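Hypothetical protein VC1899 (Vibrio cholerae, PDB 1XMX) is of unknown function but carries a Card1-like endonuclease domain of the PDDEXK clan and probably binds nucleic acid. Local coordinates at residues R216-N219 against L220-D224; E252-E255 against T256-H259; R283-E287 against R288-N292; A297-N301 against N302-I306; A361-P365 against D366-D370. All coordinates share one frame; numbering follows the deposited sequence.

Contact 1. Residues R216-N219 against L220-D224; sequences RELN and LLLSD. With FMT (formic acid), chain I.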
# COMPACT_ATOMS: atom_id res chain seq x y z
N ARG A 216 -9.87 34.54 16.05
CA ARG A 216 -8.66 34.19 16.78
C ARG A 216 -7.79 33.06 16.15
O ARG A 216 -6.66 33.31 15.75
CB ARG A 216 -9.08 33.83 18.21
CG ARG A 216 -7.98 33.60 19.22
CD ARG A 216 -8.52 33.13 20.59
NE ARG A 216 -9.56 32.08 20.49
CZ ARG A 216 -9.33 30.76 20.56
NH1 ARG A 216 -8.09 30.29 20.71
NH2 ARG A 216 -10.35 29.90 20.47
N GLU A 217 -8.28 31.84 16.07
CA GLU A 217 -7.46 30.72 15.54
C GLU A 217 -7.08 30.87 14.07
O GLU A 217 -5.98 30.52 13.68
CB GLU A 217 -8.14 29.37 15.75
CG GLU A 217 -8.54 29.09 17.17
CD GLU A 217 -9.43 27.88 17.23
OE1 GLU A 217 -9.64 27.29 16.14
OE2 GLU A 217 -9.91 27.50 18.33
N LEU A 218 -7.98 31.41 13.27
CA LEU A 218 -7.68 31.68 11.87
C LEU A 218 -6.43 32.55 11.75
O LEU A 218 -5.56 32.31 10.92
CB LEU A 218 -8.85 32.45 11.23
CG LEU A 218 -8.68 32.68 9.72
CD1 LEU A 218 -8.36 31.35 8.97
CD2 LEU A 218 -9.88 33.38 9.10
N ASN A 219 -6.39 33.60 12.53
CA ASN A 219 -5.25 34.52 12.53
C ASN A 219 -3.90 33.89 12.94
O ASN A 219 -2.88 34.25 12.39
CB ASN A 219 -5.58 35.71 13.39
CG ASN A 219 -6.32 36.78 12.61
OD1 ASN A 219 -5.73 37.50 11.80
ND2 ASN A 219 -7.64 36.88 12.82
N LEU A 220 -3.93 32.98 13.91
CA LEU A 220 -2.79 32.15 14.23
C LEU A 220 -2.30 31.41 12.95
O LEU A 220 -1.11 31.42 12.66
CB LEU A 220 -3.18 31.11 15.31
CG LEU A 220 -3.56 31.57 16.72
CD1 LEU A 220 -3.63 30.41 17.74
CD2 LEU A 220 -2.56 32.62 17.18
N LEU A 221 -3.24 30.83 12.20
CA LEU A 221 -2.97 30.14 10.93
C LEU A 221 -2.50 31.06 9.84
O LEU A 221 -1.56 30.74 9.14
CB LEU A 221 -4.20 29.35 10.47
CG LEU A 221 -4.73 28.33 11.47
CD1 LEU A 221 -6.15 27.84 11.17
CD2 LEU A 221 -3.75 27.13 11.54
N LEU A 222 -3.15 32.19 9.65
CA LEU A 222 -2.70 33.13 8.62
C LEU A 222 -1.25 33.56 8.91
O LEU A 222 -0.41 33.64 8.01
CB LEU A 222 -3.59 34.38 8.59
CG LEU A 222 -5.03 33.99 8.21
CD1 LEU A 222 -5.89 35.18 8.07
CD2 LEU A 222 -5.06 33.18 6.95
N SER A 223 -0.95 33.84 10.15
CA SER A 223 0.41 34.31 10.41
C SER A 223 1.45 33.17 10.29
O SER A 223 2.62 33.44 10.07
CB SER A 223 0.47 35.02 11.74
OG SER A 223 0.14 34.05 12.68
N ASP A 224 1.03 31.90 10.40
CA ASP A 224 1.93 30.78 10.13
C ASP A 224 2.25 30.68 8.65
O ASP A 224 3.40 30.44 8.25
CB ASP A 224 1.33 29.44 10.55
CG ASP A 224 1.27 29.25 12.05
OD1 ASP A 224 2.16 29.74 12.78
OD2 ASP A 224 0.31 28.59 12.51
C FMT I . -11.81 31.10 15.07
O1 FMT I . -11.16 30.85 14.01
O2 FMT I . -11.39 31.16 16.26
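Leu218 and Leu222 meet one turn apart on helix 216-227. This helix packs beside the antiparallel sheet of strands 205-207, 237-240 and 231-234, touching Tyr233 through Asn219 and Leu222. The chain order is helix 181-201, strand 205-207, helices 210-213 and 216-227, then hairpin 231-234/237-240. That order is consistent with a winged-helix fold. The side chains of Leu218 and Leu222 cross at a slant, with Leu218 CG 4.1 Å from Leu222 CD1. Leu218 swings its CG away from the backbone N (chi1 -175°), on the carbonyl side, which leads it toward the next turn. Both leucines also touch Leu208, while Leu221 lies on a different side, against Leu188 and Trp177. Leu221 CG is 3.4 Å from Glu217 O.

The first turn holds a formic acid molecule, probably from the crystallisation liquor. Glu217 N bonds its O2 at 3.2 Å, and Leu218 N makes a weak bond to its O1 at 3.3 Å. Backbone N-H groups at the start of a helix suit a small anion, if the molecule is bound as formate. Arg216 folds back on Glu217: NH2 and OE2 form a salt bridge of 3.2 Å whose hydrogen bond is weak. Glu217 CG lies under one guanidinium face, toward its rim. Glu217 OE1 accepts from Gly187 N of helix 181-201, and Asn219 turns its amide back to Tyr215 O and Gln213 O. Along the backbone, Leu221 N reaches Glu217 O at 3.1 Å, and Leu222 N reaches Leu218 O at 2.7 Å, nearly in line with the carbonyl.

Contact 2. Residues E252-E255 against T256-H259; sequences EWLE and TLVH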
# COMPACT_ATOMS: atom_id res chain seq x y z
N GLU A 252 -4.60 19.39 2.35
CA GLU A 252 -3.52 18.46 1.95
C GLU A 252 -2.32 18.52 2.86
O GLU A 252 -1.41 17.73 2.70
CB GLU A 252 -3.06 18.73 0.53
CG GLU A 252 -4.19 18.74 -0.47
CD GLU A 252 -3.71 18.24 -1.81
OE1 GLU A 252 -2.48 17.96 -1.89
OE2 GLU A 252 -4.54 18.14 -2.77
N TRP A 253 -2.29 19.49 3.80
CA TRP A 253 -1.22 19.55 4.79
C TRP A 253 -1.01 18.23 5.59
O TRP A 253 0.11 17.88 5.97
CB TRP A 253 -1.43 20.72 5.76
CG TRP A 253 -2.57 20.56 6.69
CD1 TRP A 253 -3.84 20.97 6.48
CD2 TRP A 253 -2.56 19.92 7.99
NE1 TRP A 253 -4.62 20.65 7.55
CE2 TRP A 253 -3.87 19.99 8.49
CE3 TRP A 253 -1.56 19.32 8.78
CZ2 TRP A 253 -4.22 19.52 9.74
CZ3 TRP A 253 -1.92 18.81 10.02
CH2 TRP A 253 -3.22 18.92 10.49
N LEU A 254 -2.10 17.52 5.88
CA LEU A 254 -2.05 16.39 6.79
C LEU A 254 -1.48 15.17 6.08
O LEU A 254 -0.73 14.39 6.66
CB LEU A 254 -3.44 16.07 7.33
CG LEU A 254 -3.47 14.85 8.23
CD1 LEU A 254 -2.59 14.97 9.51
CD2 LEU A 254 -4.91 14.57 8.61
N GLU A 255 -1.82 15.00 4.82
CA GLU A 255 -1.28 13.85 4.05
C GLU A 255 0.20 14.13 3.69
O GLU A 255 0.99 13.22 3.58
CB GLU A 255 -2.12 13.58 2.80
CG GLU A 255 -2.27 14.82 1.88
CD GLU A 255 -3.24 14.58 0.73
OE1 GLU A 255 -4.07 13.65 0.78
OE2 GLU A 255 -3.22 15.34 -0.24
N THR A 256 0.51 15.38 3.40
CA THR A 256 1.88 15.80 3.18
C THR A 256 2.78 15.54 4.38
O THR A 256 3.91 15.07 4.21
CB THR A 256 1.93 17.31 2.87
OG1 THR A 256 1.16 17.57 1.69
CG2 THR A 256 3.36 17.75 2.59
N LEU A 257 2.30 15.90 5.58
CA LEU A 257 2.95 15.62 6.87
C LEU A 257 3.12 14.09 7.09
O LEU A 257 4.19 13.60 7.47
CB LEU A 257 2.13 16.22 8.02
CG LEU A 257 2.61 15.80 9.43
CD1 LEU A 257 3.96 16.39 9.82
CD2 LEU A 257 1.52 16.14 10.43
N VAL A 258 2.05 13.33 6.84
CA VAL A 258 2.14 11.90 7.01
C VAL A 258 3.16 11.31 6.02
O VAL A 258 3.97 10.47 6.39
CB VAL A 258 0.81 11.18 6.83
CG1 VAL A 258 1.06 9.62 6.83
CG2 VAL A 258 -0.20 11.64 7.94
N HIS A 259 3.11 11.73 4.78
CA HIS A 259 4.09 11.25 3.83
C HIS A 259 5.53 11.60 4.26
O HIS A 259 6.44 10.77 4.19
CB HIS A 259 3.78 11.79 2.46
CG HIS A 259 4.75 11.40 1.41
ND1 HIS A 259 4.85 10.10 0.93
CD2 HIS A 259 5.67 12.13 0.73
CE1 HIS A 259 5.78 10.06 -0.02
NE2 HIS A 259 6.28 11.28 -0.16
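Thr256 hooks back onto Glu252, one turn earlier in helix 243-266. This is the long helix of the Card1-like endonuclease domain, and it packs on strand 303-310. Thr256 CB lies 3.4 Å from Glu252 O and 3.6 Å from Trp253 O. From CB, OG1 turns to the backbone N side (chi1 -60°). Thr256 OG1 donates to Glu252 O at 2.8 Å, from above the carbonyl plane. Thr256 N bonds Glu252 O at 3.1 Å from the other face. Two donors therefore grip one carbonyl. A bound formic acid lies about 3 Å from the Thr256 side chain.

The apolar contacts are longer. Leu257 CD2 comes within 4.4 Å of Trp253 CZ3, obliquely to the ring. Leu254 CB lies over the centre of one Trp253 face. Trp177 and Phe344 make edge-to-face contacts with the same indole. Val258 CG2 is 4.4 Å from Leu254 CD1. The same methyl, Val258 CG2, also lies against a carbonyl of the turn before, 3.1 Å from Leu254 O. Glu255 OE2 is bonded by Asn278 ND2, while its OE1 lies close to the like-charged Asp295.

The helix is kinked here, since the N atoms of Leu254 and Glu255 have no bond to the preceding turn. The chemistry implies a two-sided helix: indole and aliphatic groups on one side, hydroxyl and carboxylate groups on the other. Glu255 is buried too, so the polar side is also partly enclosed.

Contact 3. Residues R283-E287 against R288-N292; sequences RQLGE and REVRN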
# COMPACT_ATOMS: atom_id res chain seq x y z
N ARG A 283 -9.13 0.86 -12.05
CA ARG A 283 -9.49 -0.53 -12.36
C ARG A 283 -10.52 -0.54 -13.48
O ARG A 283 -11.54 0.14 -13.38
CB ARG A 283 -10.03 -1.25 -11.12
CG ARG A 283 -8.96 -1.49 -10.05
CD ARG A 283 -9.51 -2.01 -8.73
NE ARG A 283 -10.35 -1.03 -8.06
CZ ARG A 283 -10.95 -1.16 -6.87
NH1 ARG A 283 -10.83 -2.26 -6.14
NH2 ARG A 283 -11.70 -0.17 -6.40
N GLN A 284 -10.25 -1.27 -14.56
CA GLN A 284 -11.18 -1.38 -15.66
C GLN A 284 -12.17 -2.50 -15.41
O GLN A 284 -11.76 -3.61 -15.02
CB GLN A 284 -10.46 -1.67 -16.99
CG GLN A 284 -9.97 -0.47 -17.75
CD GLN A 284 -11.06 0.56 -18.06
OE1 GLN A 284 -11.00 1.68 -17.54
NE2 GLN A 284 -12.04 0.22 -18.93
N LEU A 285 -13.45 -2.24 -15.67
CA LEU A 285 -14.48 -3.31 -15.76
C LEU A 285 -15.25 -3.17 -17.09
O LEU A 285 -16.17 -2.37 -17.21
CB LEU A 285 -15.44 -3.28 -14.57
CG LEU A 285 -14.91 -3.41 -13.11
CD1 LEU A 285 -13.78 -2.43 -12.76
CD2 LEU A 285 -16.03 -3.23 -12.12
N GLY A 286 -14.86 -3.95 -18.09
CA GLY A 286 -15.37 -3.70 -19.45
C GLY A 286 -15.04 -2.26 -19.84
O GLY A 286 -13.93 -1.79 -19.63
N GLU A 287 -16.01 -1.54 -20.37
CA GLU A 287 -15.80 -0.13 -20.75
C GLU A 287 -15.81 0.79 -19.54
O GLU A 287 -15.61 2.02 -19.67
CB GLU A 287 -16.86 0.32 -21.74
CG GLU A 287 -16.89 -0.47 -23.04
CD GLU A 287 -18.14 -0.17 -23.88
OE1 GLU A 287 -19.00 0.68 -23.50
OE2 GLU A 287 -18.26 -0.81 -24.94
N ARG A 288 -16.07 0.22 -18.38
CA ARG A 288 -16.31 1.09 -17.23
C ARG A 288 -15.08 1.16 -16.34
O ARG A 288 -14.11 0.41 -16.50
CB ARG A 288 -17.60 0.70 -16.47
CG ARG A 288 -18.91 1.12 -17.15
CD ARG A 288 -20.10 0.18 -16.83
NE ARG A 288 -19.73 -1.22 -17.06
CZ ARG A 288 -19.53 -2.14 -16.11
NH1 ARG A 288 -19.73 -1.87 -14.81
NH2 ARG A 288 -19.15 -3.36 -16.48
N GLU A 289 -15.10 2.09 -15.42
CA GLU A 289 -13.94 2.29 -14.59
C GLU A 289 -14.30 2.66 -13.16
O GLU A 289 -15.23 3.48 -12.94
CB GLU A 289 -13.14 3.44 -15.18
CG GLU A 289 -11.74 3.55 -14.67
CD GLU A 289 -10.86 4.19 -15.69
OE1 GLU A 289 -11.17 5.35 -16.07
OE2 GLU A 289 -9.90 3.53 -16.15
N VAL A 290 -13.55 2.11 -12.21
CA VAL A 290 -13.52 2.70 -10.85
C VAL A 290 -12.17 3.31 -10.45
O VAL A 290 -11.15 2.67 -10.55
CB VAL A 290 -14.21 1.82 -9.75
CG1 VAL A 290 -14.90 0.56 -10.32
CG2 VAL A 290 -13.29 1.55 -8.55
N ARG A 291 -12.22 4.59 -10.07
CA ARG A 291 -11.03 5.42 -9.71
C ARG A 291 -11.01 5.60 -8.19
O ARG A 291 -12.05 5.83 -7.58
CB ARG A 291 -11.09 6.79 -10.42
CG ARG A 291 -9.78 7.65 -10.45
CD ARG A 291 -9.11 7.83 -9.09
NE ARG A 291 -8.79 9.23 -8.74
CZ ARG A 291 -9.31 9.93 -7.71
NH1 ARG A 291 -10.22 9.36 -6.90
NH2 ARG A 291 -8.93 11.20 -7.47
N ASN A 292 -9.84 5.44 -7.58
CA ASN A 292 -9.66 5.65 -6.17
C ASN A 292 -8.40 6.47 -5.99
O ASN A 292 -7.63 6.59 -6.91
CB ASN A 292 -9.53 4.32 -5.45
CG ASN A 292 -10.86 3.57 -5.33
OD1 ASN A 292 -11.80 4.01 -4.62
ND2 ASN A 292 -10.94 2.42 -6.02
O HOH W 1 -9.86 1.74 -8.33
O HOH W 2 -19.05 -2.73 -19.95
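Val290 O takes two donors: Arg283 N at 3.1 Å and a water at 2.7 Å. The same water accepts from Arg283 NE at 2.8 Å and from Asn292 ND2 at 2.6 Å. It thus joins two side chains and a carbonyl across the strand pair. Arg283 reaches it through a bend at chi3 (-66°), which turns NE back over the neighbouring strand. The placing of the Arg283 tip beside Asn292 is doubtful, since two donors come very close there. Asn292 OD1 bonds Lys324 NZ. The Arg283 side chain also lies on Leu328, Leu331 and Leu332 of helix 321-333.

The backbone is a two-residue beta hairpin between strands 279-285 and 288-300 of the endonuclease domain. A type II' turn runs from Leu285 to Arg288, with Gly286 in its first corner at positive phi. Leu285 and Arg288 close it as a hydrogen-bonded pair, with Arg288 N to Leu285 O at 2.8 Å. Arg283 and Val290 form the next such pair.

On the face with Arg283, Leu285 CD1 meets Val290 CG1 at 4.0 Å. Arg288 bends over the turn so that Leu285 O lies 3.1 Å above its guanidinium plane, toward the rim. A second water sits at the edge of that group. It accepts from Glu287 N and, weakly, from Arg288 NE. Gln284 is on the other face. Gln284 NE2 makes a weak bond to Gly286 O at 2.8 Å, bringing the amide alongside the turn.

Contact 4. Residues A297-N301 against N302-I306; sequences ATVVN and NKLHI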
# COMPACT_ATOMS: atom_id res chain seq x y z
N ALA A 297 0.45 5.78 0.46
CA ALA A 297 0.57 4.34 0.28
C ALA A 297 2.01 3.93 0.57
O ALA A 297 2.94 4.62 0.13
CB ALA A 297 0.22 3.96 -1.15
N THR A 298 2.18 2.81 1.28
CA THR A 298 3.50 2.18 1.47
C THR A 298 3.45 0.67 1.22
O THR A 298 2.37 0.06 1.19
CB THR A 298 4.07 2.39 2.88
OG1 THR A 298 3.18 1.80 3.84
CG2 THR A 298 4.19 3.83 3.22
N VAL A 299 4.61 0.08 0.99
CA VAL A 299 4.75 -1.37 1.17
C VAL A 299 5.77 -1.53 2.32
O VAL A 299 6.85 -0.89 2.31
CB VAL A 299 5.23 -2.11 -0.14
CG1 VAL A 299 5.33 -3.65 0.10
CG2 VAL A 299 4.28 -1.85 -1.30
N VAL A 300 5.45 -2.44 3.25
CA VAL A 300 6.29 -2.69 4.39
C VAL A 300 6.30 -4.18 4.62
O VAL A 300 5.25 -4.77 4.75
CB VAL A 300 5.70 -2.06 5.68
CG1 VAL A 300 6.65 -2.22 6.84
CG2 VAL A 300 5.28 -0.55 5.39
N ASN A 301 7.50 -4.78 4.71
CA ASN A 301 7.65 -6.20 4.84
C ASN A 301 6.80 -6.92 3.80
O ASN A 301 6.10 -7.90 4.12
CB ASN A 301 7.37 -6.71 6.26
CG ASN A 301 7.91 -8.15 6.45
OD1 ASN A 301 8.88 -8.52 5.84
ND2 ASN A 301 7.27 -8.93 7.28
N ASN A 302 6.87 -6.41 2.56
CA ASN A 302 6.16 -6.98 1.43
C ASN A 302 4.62 -6.98 1.57
O ASN A 302 3.96 -7.68 0.80
CB ASN A 302 6.67 -8.39 1.10
CG ASN A 302 8.08 -8.39 0.58
OD1 ASN A 302 8.43 -7.60 -0.32
ND2 ASN A 302 8.93 -9.26 1.14
N LYS A 303 4.06 -6.24 2.55
CA LYS A 303 2.61 -6.05 2.73
C LYS A 303 2.18 -4.58 2.38
O LYS A 303 2.79 -3.60 2.89
CB LYS A 303 2.24 -6.32 4.16
CG LYS A 303 2.73 -7.60 4.68
CD LYS A 303 2.46 -7.77 6.17
CE LYS A 303 3.21 -8.99 6.63
NZ LYS A 303 2.95 -9.23 8.03
N LEU A 304 1.13 -4.43 1.56
CA LEU A 304 0.64 -3.06 1.18
C LEU A 304 0.01 -2.41 2.39
O LEU A 304 -0.82 -3.03 3.05
CB LEU A 304 -0.41 -3.15 0.06
CG LEU A 304 -0.91 -1.81 -0.48
CD1 LEU A 304 0.19 -1.08 -1.33
CD2 LEU A 304 -2.20 -1.99 -1.25
N HIS A 305 0.48 -1.20 2.72
CA HIS A 305 -0.09 -0.40 3.82
C HIS A 305 -0.64 0.90 3.25
O HIS A 305 0.10 1.69 2.64
CB HIS A 305 0.98 0.00 4.82
CG HIS A 305 1.35 -1.08 5.77
ND1 HIS A 305 1.85 -2.30 5.35
CD2 HIS A 305 1.25 -1.16 7.11
CE1 HIS A 305 2.07 -3.07 6.40
NE2 HIS A 305 1.72 -2.40 7.49
N ILE A 306 -1.95 1.10 3.42
CA ILE A 306 -2.62 2.32 2.97
C ILE A 306 -3.08 3.22 4.13
O ILE A 306 -3.73 2.79 5.10
CB ILE A 306 -3.90 2.00 2.15
CG1 ILE A 306 -3.59 1.11 0.97
CG2 ILE A 306 -4.57 3.34 1.59
CD1 ILE A 306 -4.92 0.48 0.46
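Thr298 and His305 pair as antiparallel neighbours, each bonding the other's carbonyl at 2.7 Å: Thr298 N to His305 O, and His305 N to Thr298 O. Segments 297-300 and 303-306 run at 150° to each other. Val300 and Lys303 form the next hydrogen-bonded pair. Between and beyond these lie the non-hydrogen-bonded pairs Val299 with Leu304 and Ala297 with Ile306.

His305 carries much of the side-chain contact. His305 ND1 donates to Lys303 O at 2.9 Å, and that oxygen lies in the ring plane. Val300 N bonds Lys303 O at 2.9 Å from the opposite face of the carbonyl, so two donors hold it. Val300 places CG1 opposite its backbone N (chi1 -174°) and CG2 opposite its carbonyl carbon. This sets Val300 CG2 over one ring face, 4.0 Å from the His305 centroid, as a CH-pi contact. Trp378 meets the same ring edge-to-face, and His305 NE2 bonds Arg338 NH2.

These strands form a beta hairpin in the mixed central sheet of the PDDEXK-type domain. A type I' turn runs from Val300 to Lys303, with Asn301 and Asn302 at its corners, both at positive phi. The turn is buried between N-terminal loops and the C-terminal end: Asn302 ND2 bonds Asp123 OD2 and Gln139 O, Asn301 ND2 bonds Ala382 O, and Lys303 NZ bonds Asn121 O and Ala382 O.

Lys303 extends alongside Asn301, its CE 4.1 Å from Asn301 ND2. On the face with Val299, Leu304 CD1 meets Val299 CG2 at 4.2 Å, the two side chains crossing near a right angle. Helix 144-150 covers that face through Ile144 and Tyr147.

Contact 5. Residues A361-P365 against D366-D370; sequences ALIGP and DELKD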
# COMPACT_ATOMS: atom_id res chain seq x y z
N ALA A 361 -6.51 0.54 11.55
CA ALA A 361 -5.83 1.28 12.62
C ALA A 361 -6.34 2.73 12.59
O ALA A 361 -6.78 3.23 11.54
CB ALA A 361 -4.28 1.21 12.37
N LEU A 362 -6.24 3.43 13.71
CA LEU A 362 -6.65 4.85 13.76
C LEU A 362 -5.56 5.72 14.40
O LEU A 362 -4.95 5.33 15.40
CB LEU A 362 -7.95 5.04 14.58
CG LEU A 362 -9.25 4.49 14.01
CD1 LEU A 362 -10.40 4.85 14.91
CD2 LEU A 362 -9.51 4.98 12.61
N ILE A 363 -5.39 6.91 13.85
CA ILE A 363 -4.71 7.97 14.61
C ILE A 363 -5.61 9.24 14.63
O ILE A 363 -5.85 9.88 13.60
CB ILE A 363 -3.31 8.31 14.07
CG1 ILE A 363 -2.36 7.09 14.19
CG2 ILE A 363 -2.69 9.46 14.84
CD1 ILE A 363 -0.95 7.38 13.54
N GLY A 364 -6.11 9.58 15.80
CA GLY A 364 -6.91 10.79 15.91
C GLY A 364 -6.13 11.97 16.47
O GLY A 364 -4.88 11.91 16.69
N PRO A 365 -6.87 13.08 16.70
CA PRO A 365 -6.26 14.35 17.10
C PRO A 365 -5.39 14.23 18.35
O PRO A 365 -4.36 14.86 18.44
CB PRO A 365 -7.47 15.27 17.36
CG PRO A 365 -8.67 14.36 17.39
CD PRO A 365 -8.33 13.18 16.55
N ASP A 366 -5.80 13.43 19.31
CA ASP A 366 -5.08 13.35 20.56
C ASP A 366 -3.67 12.79 20.32
O ASP A 366 -2.66 13.24 20.93
CB ASP A 366 -5.87 12.50 21.56
CG ASP A 366 -7.17 13.18 22.02
OD1 ASP A 366 -7.28 14.44 21.94
OD2 ASP A 366 -8.09 12.45 22.46
N GLU A 367 -3.58 11.85 19.39
CA GLU A 367 -2.34 11.16 19.13
C GLU A 367 -1.56 11.75 17.99
O GLU A 367 -0.44 11.31 17.69
CB GLU A 367 -2.67 9.72 18.84
CG GLU A 367 -3.62 9.27 19.91
CD GLU A 367 -4.46 8.15 19.44
OE1 GLU A 367 -3.90 7.03 19.53
OE2 GLU A 367 -5.62 8.41 18.96
N LEU A 368 -2.13 12.76 17.35
CA LEU A 368 -1.39 13.42 16.28
C LEU A 368 -0.08 14.06 16.71
O LEU A 368 0.87 14.19 15.91
CB LEU A 368 -2.26 14.42 15.54
CG LEU A 368 -3.19 13.90 14.47
CD1 LEU A 368 -3.92 15.14 13.95
CD2 LEU A 368 -2.38 13.22 13.34
N LYS A 369 -0.01 14.46 17.97
CA LYS A 369 1.25 14.99 18.50
C LYS A 369 2.32 13.88 18.65
O LYS A 369 3.49 14.16 18.79
CB LYS A 369 1.06 15.79 19.80
CG LYS A 369 0.30 15.07 20.87
CD LYS A 369 -1.00 15.88 21.25
CE LYS A 369 -0.71 17.12 22.11
NZ LYS A 369 -1.44 18.36 21.61
N ASP A 370 1.91 12.61 18.58
CA ASP A 370 2.87 11.51 18.49
C ASP A 370 2.79 10.75 17.16
O ASP A 370 2.85 9.54 17.13
CB ASP A 370 2.62 10.63 19.66
CG ASP A 370 2.90 11.34 20.95
OD1 ASP A 370 4.06 11.74 21.19
OD2 ASP A 370 1.95 11.55 21.73
O HOH W 3 -2.69 17.31 18.92
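Glu367 reaches back to Gly364 because its CG lies opposite the carbonyl carbon (chi1 -47°) and the chain then runs extended. A turn of the carboxylate (chi3 83°) brings OE2 to Gly364 N. The bond from Gly364 N to Glu367 OE2 is weak at 3.4 Å. In return, Glu367 N donates to Gly364 O at 3.0 Å, from well above the carbonyl plane. Glu367 thus approaches both the N-H, weakly, and the carbonyl of Gly364.

Here the chain leaves edge strand 361-363 of the mixed sheet and turns toward helix 371-380. Leu368 folds inward over the turn. Leu368 CG lies 3.4 Å from Gly364 O, and Leu368 CD2 meets Ile363 CG2 at 4.1 Å. Ile363 CG2 also touches Glu367 CB at 4.0 Å. Val342, Phe344 and Ala181 also touch Leu368.

A water bridges Pro365 O, at 3.0 Å, and Lys369 NZ, at 3.1 Å. Lys369 NZ also bonds Ser179 O, linking the turn to the end of helix 164-179. The chemistry implies a turn held by a few weak or bent polar bonds at Gly364, with Ile363 and Leu368 packed into the fold.

Contacts 2 and 4 are buried, contact 3 is at the surface, and contacts 1 and 5 are partly buried. Contacts 3 and 4 share strand 288-300. Each closes a two-residue hairpin on it, but the exposed hairpin of contact 3 has waters bridging its side chains, whereas the buried asparagine turn of contact 4 is tied to other parts of the chain. Contact 5 ends an outer strand of the same sheet. It touches contact 2 where Leu254 CD1 meets Leu368 CD2 at 4.2 Å. Contact 1 lies apart from the others, its centre about 19 Å from that of contact 2. Both are helical, but contact 1 is at a helix start and contact 2 inside a long helix.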